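MgGH51 (PDB 6ZPV) probably hydrolyses terminal alpha-L-arabinofuranosyl residues from arabinose-containing glycans, as a fungal arabinofuranosidase of glycoside hydrolase family 51. Local coordinates at residues E273-F278 and I316-G321; A330-L335 and E339-R344; T548-A553 and K608-N613; S602-G607 and S620-T625. All blocks are in the same frame, centred on the assembly; numbering follows the deposited sequence. Where two conformers were deposited one is given.

Interaction 1 of 4, residues E273-F278 and I316-G321; sequences EYLQFF and INFVIG
Leu275 reaches from helix 271-281 to Phe318 and Val319 of helix 306-320, joining two helices of the (beta/alpha)8 barrel that follow each other on its outer layer with strand 284-289 between them in sequence. Here one leucine carries the contact from its side, because successive residues of 273-278 look in different directions. Glu273, at the start, makes no contact with the second helix; its carboxylate forms a salt bridge with Arg254. Tyr274 then faces inward and meets the ring of Phe227, and Leu275 comes next on the flank that fronts the second helix. Its CA lies 7.8 Å from the CA of Val319, and the gap is filled by the two methyls of its fork. With CG anti to the carbonyl carbon (chi1 -63°), the fork is carried outward from the helix. CD2 settles 3.9 Å from Val319 CG1, while CD1 is shared: it lies 4.0 Å from Val319 CG2 and also approaches Phe318. CD1 comes to the edge of the Phe318 ring, near its plane, and not over its face. Phe278, one turn on, covers its own helix instead, with Tyr274 O 3.1 Å above the centre of its ring. Across the contact the matching surface is entirely hydrocarbon and buried, and Met287 of strand 284-289 also touches Val319. Phe318 carries its CG anti to the backbone N (chi1 -178°), which swings the ring toward the leucine until CE2 stands 4.2 Å from Leu275 CD1.

Interaction 2 of 4, residues A330-L335 and E339-R344; sequences ALRASL and EPFTLR. With SO4 (sulfate ion), chain R.
The connection between helix 327-334 and strand 345-348 of the (beta/alpha)8 barrel folds back on the helix, and Arg332 meets Glu339, Pro340 and Phe341 where it does so. The arginine leaves the helix with CG anti to the backbone N (chi1 -177°) and bends at chi3, laying its guanidinium beside the returning chain. Pro340 CA sits over one face of that group, 3.8 Å above the plane, and NE comes 3.2 Å from Glu339 O. Lower down, CD rests 3.8 Å from Phe341 CE2, the ring standing nearly perpendicular to the guanidinium at 86°. Carbonyls take up all three nitrogens of the polar end, with NE bound to His337 O, NH1 to Phe318 O and NH2 to both Pro338 O and Gly321 O, so one side chain ties the loop to the end of helix 306-320. A leucine in its place would probably leave these carbonyls without the arginine's N-H groups and let the chain from His337 to Phe341 shift. At the helix end, Leu331 O accepts from both Leu335 N and Ser334 OG. Farther along, Arg344 is held by Glu284 at NE and grips a sulfate, probably from the crystallisation liquor, with its other two nitrogens. The anion lies at the edge of the guanidinium, in its plane, and Arg344 NH1 donates to SO4 O1 at 3.0 Å with an N-H...O angle of 168°.

Interaction 3 of 4, residues T548-A553 and K608-N613; sequences TFIKIA and KTFTYN
Strands 548-553 and 609-613 run in roughly the same sense but belong to two different sheets, stacked face to face in the beta-sandwich of the C-terminal domain. Their closest CA atoms, those of Ile552 and Tyr612, are 9.8 Å apart, a spacing bridged by side chains alone. Strand alternation sends Ile550 and Ile552 from one sheet, and Phe610 and Tyr612 from the other, into the shared interior. Ile550 and Phe610 come from opposite directions: Ile550 CD1 touches Phe610 CZ at 3.8 Å, and the methyl lies in the plane of the ring, at its edge. Phe610 holds CG between the backbone N and the carbonyl carbon (chi1 65°), which stands the ring upright across the gap. The side chains of Ile552 and Tyr612 cross at a slant, Ile552 CD1 reaching Tyr612 CD2 at 3.8 Å. Tyr612 OH is hydrogen-bonded to Ser620 OG of strand 618-625, which gives the phenol a polar partner beside the hydrocarbon layer. Phe564 of strand 560-565, neighbour of 609-614 in its sheet, also packs on both isoleucines. On the far face of strand 547-554, Lys551 turns to helices 454-469 and 507-517, forming a salt bridge with Glu468 and a hydrogen bond to Phe515 O.

Interaction 4 of 4, residues S602-G607 and S620-T625; sequences STIGTG and SVITVT
Ile604 points its CD1 at the CG2 methyl of Ile622, 4.4 Å away, spanning the strand that separates them. In the antiparallel sheet of the C-terminal beta-sandwich, edge strand 600-605 and strand 618-625 both pair with 575-582, and so run in the same sense as next-but-one neighbours. Their side chains therefore touch over the middle strand, with the CA atoms of Ile604 and Ile622 8.9 Å apart. Ile622 also packs on Phe610 and Tyr612 of the facing sheet. Farther along, Thr606 crosses Val624 just past the end of the edge strand, where their CA atoms close to 7.5 Å. Thr606 was deposited in two conformers, so its details are less certain; in the one described, CG2 lies 3.7 Å from Val624 CG1 and OG1 3.6 Å from the same methyl. Val624 offers CG1 by setting it anti to its carbonyl carbon (chi1 -67°). The threonine hydroxyl is hydrogen-bonded to Ser573 O, which lets it border a methyl without losing a polar partner. What joins the segments is mostly van der Waals contact of methyl groups, with the threonine oxygen at its border, while the backbone bonds that each makes to strand 575-582 or the residues just before it probably set the spacing.

The four contacts form two pairs, one in each of two parts of the enzyme. Interactions 1 and 2 have centres about 6 Å apart and lie in the catalytic barrel; helices 271-281, 306-320 and 327-334 follow in chain order, and Arg332 joins the two contacts by bonding the end of helix 306-320. Interactions 3 and 4, centres about 7 Å apart, share the C-terminal sandwich, where strands 547-554 and 618-625 are neighbours in one sheet. Their segments alternate along the chain, and Tyr612 OH bonds Ser620 OG between them. Centres in different pairs are 40 to 45 Å apart, so each part packs locally, helix against helix and loop in the barrel, between sheets and across one in the sandwich.

Interaction 1 of 4, residues E273-F278 and I316-G321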
loop_
_atom_site.group_PDB
_atom_site.type_symbol
_atom_site.label_atom_id
_atom_site.label_comp_id
_atom_site.label_asym_id
_atom_site.label_seq_id
_atom_site.Cartn_x
_atom_site.Cartn_y
_atom_site.Cartn_z
ATOM N N GLU A 273 7.312 -10.884 0.866
ATOM C CA GLU A 273 6.803 -10.231 -0.355
ATOM C C GLU A 273 7.009 -8.721 -0.281
ATOM O O GLU A 273 7.409 -8.084 -1.275
ATOM C CB GLU A 273 5.360 -10.594 -0.615
ATOM C CG GLU A 273 5.106 -12.077 -0.940
ATOM C CD GLU A 273 5.098 -13.045 0.216
ATOM O OE1 GLU A 273 4.849 -12.555 1.353
ATOM O OE2 GLU A 273 5.279 -14.248 0.007
ATOM N N TYR A 274 6.764 -8.127 0.890
ATOM C CA TYR A 274 7.065 -6.694 1.082
ATOM C C TYR A 274 8.552 -6.424 0.800
ATOM O O TYR A 274 8.881 -5.520 0.030
ATOM C CB TYR A 274 6.674 -6.255 2.515
ATOM C CG TYR A 274 5.226 -6.051 2.821
ATOM C CD1 TYR A 274 4.536 -4.987 2.255
ATOM C CD2 TYR A 274 4.544 -6.833 3.748
ATOM C CE1 TYR A 274 3.224 -4.681 2.610
ATOM C CE2 TYR A 274 3.229 -6.564 4.083
ATOM C CZ TYR A 274 2.564 -5.492 3.513
ATOM O OH TYR A 274 1.281 -5.132 3.871
ATOM N N LEU A 275 9.414 -7.168 1.480
ATOM C CA LEU A 275 10.844 -6.900 1.365
ATOM C C LEU A 275 11.365 -7.073 -0.064
ATOM O O LEU A 275 12.175 -6.239 -0.520
ATOM C CB LEU A 275 11.628 -7.802 2.333
ATOM C CG LEU A 275 11.334 -7.579 3.814
ATOM C CD1 LEU A 275 11.914 -8.686 4.662
ATOM C CD2 LEU A 275 11.860 -6.224 4.264
ATOM N N GLN A 276 10.862 -8.072 -0.773
ATOM C CA GLN A 276 11.275 -8.285 -2.171
ATOM C C GLN A 276 10.829 -7.079 -3.014
ATOM O O GLN A 276 11.569 -6.656 -3.920
ATOM C CB GLN A 276 10.714 -9.601 -2.718
ATOM C CG GLN A 276 11.270 -9.946 -4.074
ATOM C CD GLN A 276 12.788 -10.085 -4.064
ATOM O OE1 GLN A 276 13.303 -11.011 -3.401
ATOM N NE2 GLN A 276 13.504 -9.263 -4.833
ATOM N N PHE A 277 9.639 -6.552 -2.770
ATOM C CA PHE A 277 9.178 -5.369 -3.522
ATOM C C PHE A 277 10.090 -4.174 -3.272
ATOM O O PHE A 277 10.409 -3.417 -4.204
ATOM C CB PHE A 277 7.748 -5.033 -3.093
ATOM C CG PHE A 277 7.150 -3.852 -3.806
ATOM C CD1 PHE A 277 7.107 -3.815 -5.196
ATOM C CD2 PHE A 277 6.550 -2.830 -3.102
ATOM C CE1 PHE A 277 6.548 -2.741 -5.864
ATOM C CE2 PHE A 277 5.955 -1.778 -3.779
ATOM C CZ PHE A 277 5.910 -1.760 -5.129
ATOM N N PHE A 278 10.566 -4.015 -2.030
ATOM C CA PHE A 278 11.501 -2.920 -1.730
ATOM C C PHE A 278 12.807 -3.086 -2.538
ATOM O O PHE A 278 13.291 -2.113 -3.165
ATOM C CB PHE A 278 11.778 -2.823 -0.229
ATOM C CG PHE A 278 10.556 -2.780 0.642
ATOM C CD1 PHE A 278 9.317 -2.359 0.167
ATOM C CD2 PHE A 278 10.616 -3.230 1.942
ATOM C CE1 PHE A 278 8.196 -2.402 0.973
ATOM C CE2 PHE A 278 9.486 -3.271 2.746
ATOM C CZ PHE A 278 8.274 -2.909 2.246
ATOM N N ILE A 316 12.559 -8.418 13.227
ATOM C CA ILE A 316 13.720 -7.671 12.721
ATOM C C ILE A 316 14.832 -8.629 12.275
ATOM O O ILE A 316 15.441 -8.435 11.199
ATOM C CB ILE A 316 14.190 -6.633 13.741
ATOM C CG1 ILE A 316 13.116 -5.568 13.969
ATOM C CG2 ILE A 316 15.527 -6.027 13.303
ATOM C CD1 ILE A 316 13.313 -4.700 15.194
ATOM N N ASN A 317 15.070 -9.695 13.038
ATOM C CA ASN A 317 16.083 -10.681 12.612
ATOM C C ASN A 317 15.713 -11.321 11.284
ATOM O O ASN A 317 16.595 -11.620 10.482
ATOM C CB ASN A 317 16.301 -11.749 13.698
ATOM C CG ASN A 317 17.258 -11.293 14.788
ATOM O OD1 ASN A 317 18.100 -10.434 14.503
ATOM N ND2 ASN A 317 17.101 -11.906 15.971
ATOM N N PHE A 318 14.442 -11.564 11.009
ATOM C CA PHE A 318 14.044 -12.082 9.703
ATOM C C PHE A 318 14.579 -11.134 8.619
ATOM O O PHE A 318 15.031 -11.602 7.549
ATOM C CB PHE A 318 12.528 -12.246 9.588
ATOM C CG PHE A 318 12.117 -12.830 8.258
ATOM C CD1 PHE A 318 12.178 -14.190 8.040
ATOM C CD2 PHE A 318 11.723 -12.014 7.191
ATOM C CE1 PHE A 318 11.810 -14.758 6.845
ATOM C CE2 PHE A 318 11.333 -12.586 5.980
ATOM C CZ PHE A 318 11.387 -13.956 5.814
ATOM N N VAL A 319 14.454 -9.832 8.805
ATOM C CA VAL A 319 14.835 -8.814 7.803
ATOM C C VAL A 319 16.346 -8.766 7.635
ATOM O O VAL A 319 16.845 -8.756 6.484
ATOM C CB VAL A 319 14.239 -7.443 8.150
ATOM C CG1 VAL A 319 14.574 -6.471 7.040
ATOM C CG2 VAL A 319 12.739 -7.499 8.386
ATOM N N ILE A 320 17.098 -8.657 8.758
ATOM C CA ILE A 320 18.528 -8.246 8.716
ATOM C C ILE A 320 19.500 -9.228 9.357
ATOM O O ILE A 320 20.711 -9.011 9.240
ATOM C CB ILE A 320 18.744 -6.867 9.346
ATOM C CG1 ILE A 320 18.537 -6.859 10.871
ATOM C CG2 ILE A 320 17.926 -5.818 8.653
ATOM C CD1 ILE A 320 18.900 -5.546 11.490
ATOM N N GLY A 321 19.015 -10.223 10.087
ATOM C CA GLY A 321 19.972 -10.989 10.914
ATOM C C GLY A 321 20.865 -11.876 10.082
ATOM O O GLY A 321 20.505 -12.289 8.980
#

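Interaction 2 of 4, residues A330-L335 and E339-R344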
loop_
_atom_site.group_PDB
_atom_site.type_symbol
_atom_site.label_atom_id
_atom_site.label_comp_id
_atom_site.label_asym_id
_atom_site.label_seq_id
_atom_site.Cartn_x
_atom_site.Cartn_y
_atom_site.Cartn_z
ATOM N N ALA A 330 17.753 -17.562 9.643
ATOM C CA ALA A 330 17.917 -18.835 8.905
ATOM C C ALA A 330 16.725 -19.091 8.020
ATOM O O ALA A 330 16.864 -19.639 6.929
ATOM C CB ALA A 330 18.163 -19.974 9.876
ATOM N N LEU A 331 15.540 -18.697 8.496
ATOM C CA LEU A 331 14.316 -18.885 7.730
ATOM C C LEU A 331 14.334 -18.024 6.464
ATOM O O LEU A 331 13.989 -18.493 5.366
ATOM C CB LEU A 331 13.115 -18.544 8.611
ATOM C CG LEU A 331 11.732 -18.734 7.975
ATOM C CD1 LEU A 331 11.478 -20.179 7.603
ATOM C CD2 LEU A 331 10.656 -18.232 8.896
ATOM N N ARG A 332 14.739 -16.751 6.568
ATOM C CA ARG A 332 14.879 -15.892 5.402
ATOM C C ARG A 332 15.796 -16.577 4.384
ATOM O O ARG A 332 15.507 -16.600 3.163
ATOM C CB ARG A 332 15.421 -14.515 5.788
ATOM C CG ARG A 332 15.526 -13.558 4.606
ATOM C CD ARG A 332 16.407 -12.328 4.832
ATOM N NE ARG A 332 17.792 -12.685 5.095
ATOM C CZ ARG A 332 18.462 -12.510 6.230
ATOM N NH1 ARG A 332 17.844 -12.125 7.329
ATOM N NH2 ARG A 332 19.753 -12.718 6.261
ATOM N N ALA A 333 16.930 -17.083 4.811
ATOM C CA ALA A 333 17.855 -17.783 3.918
ATOM C C ALA A 333 17.140 -18.981 3.274
ATOM O O ALA A 333 17.343 -19.218 2.059
ATOM C CB ALA A 333 19.128 -18.171 4.691
ATOM N N SER A 334 16.463 -19.796 4.058
ATOM C CA SER A 334 15.791 -20.996 3.555
ATOM C C SER A 334 14.772 -20.672 2.458
ATOM O O SER A 334 14.493 -21.527 1.611
ATOM C CB SER A 334 15.116 -21.754 4.706
ATOM O OG SER A 334 13.846 -21.257 5.039
ATOM N N LEU A 335 14.192 -19.480 2.534
ATOM C CA LEU A 335 13.205 -18.998 1.570
ATOM C C LEU A 335 13.855 -18.295 0.378
ATOM O O LEU A 335 13.123 -17.745 -0.465
ATOM C CB LEU A 335 12.224 -18.083 2.305
ATOM C CG LEU A 335 11.344 -18.800 3.335
ATOM C CD1 LEU A 335 10.616 -17.795 4.238
ATOM C CD2 LEU A 335 10.339 -19.715 2.674
ATOM N N GLU A 339 20.992 -12.990 1.844
ATOM C CA GLU A 339 21.533 -11.642 2.127
ATOM C C GLU A 339 20.517 -10.899 3.000
ATOM O O GLU A 339 19.304 -10.999 2.784
ATOM C CB GLU A 339 21.770 -10.860 0.824
ATOM C CG GLU A 339 22.882 -11.442 -0.011
ATOM C CD GLU A 339 24.214 -11.531 0.696
ATOM O OE1 GLU A 339 24.519 -10.641 1.467
ATOM O OE2 GLU A 339 24.935 -12.509 0.435
ATOM N N PRO A 340 20.971 -10.069 3.950
ATOM C CA PRO A 340 20.062 -9.189 4.676
ATOM C C PRO A 340 19.425 -8.182 3.730
ATOM O O PRO A 340 20.102 -7.698 2.805
ATOM C CB PRO A 340 20.926 -8.550 5.732
ATOM C CG PRO A 340 22.303 -8.554 5.068
ATOM C CD PRO A 340 22.393 -9.898 4.360
ATOM N N PHE A 341 18.241 -7.753 4.078
ATOM C CA PHE A 341 17.613 -6.581 3.434
ATOM C C PHE A 341 18.047 -5.301 4.149
ATOM O O PHE A 341 18.477 -5.379 5.289
ATOM C CB PHE A 341 16.083 -6.736 3.469
ATOM C CG PHE A 341 15.520 -7.807 2.568
ATOM C CD1 PHE A 341 15.208 -7.544 1.243
ATOM C CD2 PHE A 341 15.272 -9.075 3.081
ATOM C CE1 PHE A 341 14.637 -8.510 0.435
ATOM C CE2 PHE A 341 14.676 -10.033 2.274
ATOM C CZ PHE A 341 14.389 -9.741 0.964
ATOM N N THR A 342 17.866 -4.171 3.494
ATOM C CA THR A 342 18.073 -2.865 4.113
ATOM C C THR A 342 17.012 -2.661 5.225
ATOM O O THR A 342 15.814 -2.899 4.951
ATOM C CB THR A 342 17.907 -1.729 3.077
ATOM O OG1 THR A 342 18.894 -1.927 2.077
ATOM C CG2 THR A 342 18.011 -0.363 3.702
ATOM N N LEU A 343 17.432 -2.158 6.389
ATOM C CA LEU A 343 16.444 -1.708 7.414
ATOM C C LEU A 343 17.143 -0.702 8.325
ATOM O O LEU A 343 17.999 -1.066 9.116
ATOM C CB LEU A 343 15.905 -2.871 8.239
ATOM C CG LEU A 343 14.931 -2.500 9.325
ATOM C CD1 LEU A 343 13.625 -1.950 8.800
ATOM C CD2 LEU A 343 14.668 -3.694 10.246
ATOM N N ARG A 344 16.762 0.567 8.224
ATOM C CA ARG A 344 17.347 1.643 9.012
ATOM C C ARG A 344 16.382 2.200 10.042
ATOM O O ARG A 344 16.847 2.924 10.946
ATOM C CB ARG A 344 17.846 2.787 8.111
ATOM C CG ARG A 344 18.901 2.351 7.107
ATOM C CD ARG A 344 19.655 3.512 6.540
ATOM N NE ARG A 344 18.850 4.405 5.766
ATOM C CZ ARG A 344 19.110 5.684 5.447
ATOM N NH1 ARG A 344 18.301 6.359 4.662
ATOM N NH2 ARG A 344 20.171 6.289 5.922
HETATM S S SO4 R . 19.818 9.922 4.140
HETATM O O1 SO4 R . 18.545 9.251 3.803
HETATM O O2 SO4 R . 20.931 9.043 4.335
HETATM O O3 SO4 R . 19.581 10.669 5.434
HETATM O O4 SO4 R . 20.009 10.937 3.115
#

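Interaction 3 of 4, residues T548-A553 and K608-N613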
loop_
_atom_site.group_PDB
_atom_site.type_symbol
_atom_site.label_atom_id
_atom_site.label_comp_id
_atom_site.label_asym_id
_atom_site.label_seq_id
_atom_site.Cartn_x
_atom_site.Cartn_y
_atom_site.Cartn_z
ATOM N N THR A 548 18.408 22.142 -10.912
ATOM C CA THR A 548 17.839 22.958 -9.852
ATOM C C THR A 548 16.324 22.971 -10.044
ATOM O O THR A 548 15.830 23.372 -11.138
ATOM C CB THR A 548 18.455 24.370 -9.893
ATOM O OG1 THR A 548 19.872 24.255 -9.783
ATOM C CG2 THR A 548 17.923 25.281 -8.813
ATOM N N PHE A 549 15.616 22.544 -9.015
ATOM C CA PHE A 549 14.161 22.253 -9.066
ATOM C C PHE A 549 13.418 23.282 -8.264
ATOM O O PHE A 549 13.576 23.338 -7.032
ATOM C CB PHE A 549 13.912 20.864 -8.519
ATOM C CG PHE A 549 14.781 19.784 -9.094
ATOM C CD1 PHE A 549 14.513 19.243 -10.327
ATOM C CD2 PHE A 549 15.857 19.302 -8.375
ATOM C CE1 PHE A 549 15.292 18.226 -10.863
ATOM C CE2 PHE A 549 16.648 18.293 -8.865
ATOM C CZ PHE A 549 16.374 17.783 -10.126
ATOM N N ILE A 550 12.659 24.128 -8.940
ATOM C CA ILE A 550 11.857 25.191 -8.335
ATOM C C ILE A 550 10.427 24.726 -8.306
ATOM O O ILE A 550 9.767 24.628 -9.350
ATOM C CB ILE A 550 12.030 26.506 -9.113
ATOM C CG1 ILE A 550 13.472 26.950 -9.228
ATOM C CG2 ILE A 550 11.139 27.572 -8.507
ATOM C CD1 ILE A 550 13.719 28.024 -10.266
ATOM N N LYS A 551 9.934 24.350 -7.118
ATOM C CA LYS A 551 8.566 23.806 -6.946
ATOM C C LYS A 551 7.668 24.884 -6.392
ATOM O O LYS A 551 8.040 25.515 -5.403
ATOM C CB LYS A 551 8.642 22.529 -6.065
ATOM C CG LYS A 551 9.453 21.419 -6.704
ATOM C CD LYS A 551 9.223 20.047 -6.215
ATOM C CE LYS A 551 9.769 19.803 -4.853
ATOM N NZ LYS A 551 10.968 18.793 -4.839
ATOM N N ILE A 552 6.530 25.084 -7.043
ATOM C CA ILE A 552 5.655 26.236 -6.760
ATOM C C ILE A 552 4.224 25.744 -6.601
ATOM O O ILE A 552 3.657 25.112 -7.533
ATOM C CB ILE A 552 5.695 27.242 -7.910
ATOM C CG1 ILE A 552 7.129 27.648 -8.267
ATOM C CG2 ILE A 552 4.826 28.451 -7.588
ATOM C CD1 ILE A 552 7.290 28.289 -9.630
ATOM N N ALA A 553 3.619 26.033 -5.461
ATOM C CA ALA A 553 2.218 25.707 -5.192
ATOM C C ALA A 553 1.427 27.008 -5.111
ATOM O O ALA A 553 1.686 27.817 -4.225
ATOM C CB ALA A 553 2.090 24.891 -3.913
ATOM N N LYS A 608 19.277 34.117 -15.530
ATOM C CA LYS A 608 19.467 34.612 -14.161
ATOM C C LYS A 608 18.250 35.340 -13.647
ATOM O O LYS A 608 18.165 35.493 -12.402
ATOM C CB LYS A 608 20.750 35.431 -14.038
ATOM C CG LYS A 608 22.010 34.585 -14.020
ATOM C CD LYS A 608 23.312 35.333 -14.017
ATOM C CE LYS A 608 24.493 34.431 -13.830
ATOM N NZ LYS A 608 25.756 35.232 -13.775
ATOM N N THR A 609 17.396 35.844 -14.525
ATOM C CA THR A 609 16.124 36.461 -14.112
ATOM C C THR A 609 15.060 35.896 -15.040
ATOM O O THR A 609 15.223 35.990 -16.288
ATOM C CB THR A 609 16.174 38.018 -14.229
ATOM O OG1 THR A 609 17.241 38.509 -13.413
ATOM C CG2 THR A 609 14.863 38.628 -13.790
ATOM N N PHE A 610 13.940 35.422 -14.504
ATOM C CA PHE A 610 12.824 34.992 -15.347
ATOM C C PHE A 610 11.546 35.076 -14.547
ATOM O O PHE A 610 11.623 35.085 -13.285
ATOM C CB PHE A 610 13.120 33.622 -15.982
ATOM C CG PHE A 610 13.238 32.491 -14.991
ATOM C CD1 PHE A 610 14.458 32.209 -14.470
ATOM C CD2 PHE A 610 12.152 31.756 -14.585
ATOM C CE1 PHE A 610 14.618 31.181 -13.594
ATOM C CE2 PHE A 610 12.320 30.726 -13.690
ATOM C CZ PHE A 610 13.561 30.465 -13.160
ATOM N N THR A 611 10.437 35.072 -15.238
ATOM C CA THR A 611 9.133 35.276 -14.602
ATOM C C THR A 611 8.225 34.107 -14.919
ATOM O O THR A 611 8.173 33.663 -16.069
ATOM C CB THR A 611 8.548 36.625 -15.047
ATOM O OG1 THR A 611 9.456 37.662 -14.684
ATOM C CG2 THR A 611 7.176 36.859 -14.487
ATOM N N TYR A 612 7.461 33.666 -13.925
ATOM C CA TYR A 612 6.461 32.603 -14.117
ATOM C C TYR A 612 5.112 33.089 -13.601
ATOM O O TYR A 612 5.056 33.598 -12.449
ATOM C CB TYR A 612 6.886 31.316 -13.380
ATOM C CG TYR A 612 5.871 30.209 -13.539
ATOM C CD1 TYR A 612 5.572 29.681 -14.783
ATOM C CD2 TYR A 612 5.209 29.680 -12.449
ATOM C CE1 TYR A 612 4.661 28.672 -14.922
ATOM C CE2 TYR A 612 4.292 28.662 -12.561
ATOM C CZ TYR A 612 4.005 28.153 -13.829
ATOM O OH TYR A 612 3.092 27.148 -14.008
ATOM N N ASN A 613 4.060 32.894 -14.380
ATOM C CA ASN A 613 2.701 33.170 -13.944
ATOM C C ASN A 613 2.077 31.865 -13.460
ATOM O O ASN A 613 1.778 30.991 -14.266
ATOM C CB ASN A 613 1.840 33.802 -15.044
ATOM C CG ASN A 613 0.436 34.199 -14.547
ATOM O OD1 ASN A 613 0.023 34.159 -13.331
ATOM N ND2 ASN A 613 -0.400 34.629 -15.482
#

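Interaction 4 of 4, residues S602-G607 and S620-T625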
loop_
_atom_site.group_PDB
_atom_site.type_symbol
_atom_site.label_atom_id
_atom_site.label_comp_id
_atom_site.label_asym_id
_atom_site.label_seq_id
_atom_site.Cartn_x
_atom_site.Cartn_y
_atom_site.Cartn_z
ATOM N N SER A 602 6.641 21.227 -20.714
ATOM C CA SER A 602 7.116 22.113 -21.787
ATOM C C SER A 602 8.530 22.566 -21.492
ATOM O O SER A 602 9.042 22.339 -20.396
ATOM C CB SER A 602 6.159 23.284 -21.946
ATOM O OG SER A 602 6.099 24.059 -20.759
ATOM N N THR A 603 9.109 23.310 -22.443
ATOM C CA THR A 603 10.381 24.034 -22.250
ATOM C C THR A 603 10.117 25.512 -22.394
ATOM O O THR A 603 9.315 25.945 -23.252
ATOM C CB THR A 603 11.478 23.502 -23.170
ATOM O OG1 THR A 603 11.024 23.338 -24.533
ATOM C CG2 THR A 603 11.880 22.121 -22.706
ATOM N N ILE A 604 10.824 26.300 -21.607
ATOM C CA ILE A 604 10.652 27.759 -21.506
ATOM C C ILE A 604 12.018 28.415 -21.455
ATOM O O ILE A 604 13.037 27.809 -21.028
ATOM C CB ILE A 604 9.814 28.135 -20.266
ATOM C CG1 ILE A 604 10.462 27.628 -18.989
ATOM C CG2 ILE A 604 8.339 27.731 -20.427
ATOM C CD1 ILE A 604 9.915 28.251 -17.740
ATOM N N GLY A 605 12.038 29.702 -21.786
ATOM C CA GLY A 605 13.215 30.514 -21.541
ATOM C C GLY A 605 13.455 30.802 -20.075
ATOM O O GLY A 605 12.489 31.061 -19.333
ATOM N N THR A 606 14.702 30.826 -19.591
ATOM C CA THR A 606 14.975 31.127 -18.162
ATOM C C THR A 606 16.055 32.228 -18.047
ATOM O O THR A 606 15.736 33.355 -18.134
ATOM C CB THR A 606 15.145 29.794 -17.407
ATOM O OG1 THR A 606 16.033 28.890 -18.077
ATOM C CG2 THR A 606 13.821 29.055 -17.249
ATOM N N GLY A 607 17.068 31.971 -17.305
ATOM C CA GLY A 607 18.332 32.664 -17.166
ATOM C C GLY A 607 18.410 33.156 -15.762
ATOM O O GLY A 607 17.714 32.619 -14.851
ATOM N N SER A 620 3.532 23.537 -9.889
ATOM C CA SER A 620 4.465 23.713 -11.010
ATOM C C SER A 620 5.862 23.333 -10.569
ATOM O O SER A 620 6.257 23.616 -9.421
ATOM C CB SER A 620 4.451 25.123 -11.555
ATOM O OG SER A 620 3.123 25.552 -11.863
ATOM N N VAL A 621 6.644 22.821 -11.500
ATOM C CA VAL A 621 8.087 22.576 -11.275
ATOM C C VAL A 621 8.829 23.177 -12.464
ATOM O O VAL A 621 8.561 22.785 -13.616
ATOM C CB VAL A 621 8.422 21.089 -11.174
ATOM C CG1 VAL A 621 9.915 20.912 -10.913
ATOM C CG2 VAL A 621 7.568 20.416 -10.103
ATOM N N ILE A 622 9.750 24.070 -12.170
ATOM C CA ILE A 622 10.656 24.640 -13.177
ATOM C C ILE A 622 12.025 24.055 -12.887
ATOM O O ILE A 622 12.523 24.187 -11.739
ATOM C CB ILE A 622 10.676 26.185 -13.167
ATOM C CG1 ILE A 622 9.304 26.691 -13.572
ATOM C CG2 ILE A 622 11.781 26.684 -14.117
ATOM C CD1 ILE A 622 9.126 28.214 -13.436
ATOM N N THR A 623 12.668 23.420 -13.880
ATOM C CA THR A 623 14.007 22.837 -13.719
ATOM C C THR A 623 14.977 23.592 -14.611
ATOM O O THR A 623 14.792 23.607 -15.854
ATOM C CB THR A 623 14.011 21.350 -14.039
ATOM O OG1 THR A 623 13.018 20.686 -13.236
ATOM C CG2 THR A 623 15.361 20.740 -13.782
ATOM N N VAL A 624 16.014 24.134 -14.017
ATOM C CA VAL A 624 17.117 24.805 -14.741
ATOM C C VAL A 624 18.424 24.162 -14.279
ATOM O O VAL A 624 18.434 23.397 -13.304
ATOM C CB VAL A 624 17.099 26.328 -14.460
ATOM C CG1 VAL A 624 15.869 26.938 -15.081
ATOM C CG2 VAL A 624 17.244 26.707 -13.005
ATOM N N THR A 625 19.516 24.474 -14.935
ATOM C CA THR A 625 20.862 24.090 -14.466
ATOM C C THR A 625 21.517 25.335 -13.882
ATOM O O THR A 625 21.557 26.365 -14.550
ATOM C CB THR A 625 21.669 23.406 -15.543
ATOM O OG1 THR A 625 20.944 22.262 -15.997
ATOM C CG2 THR A 625 23.003 22.976 -15.041
#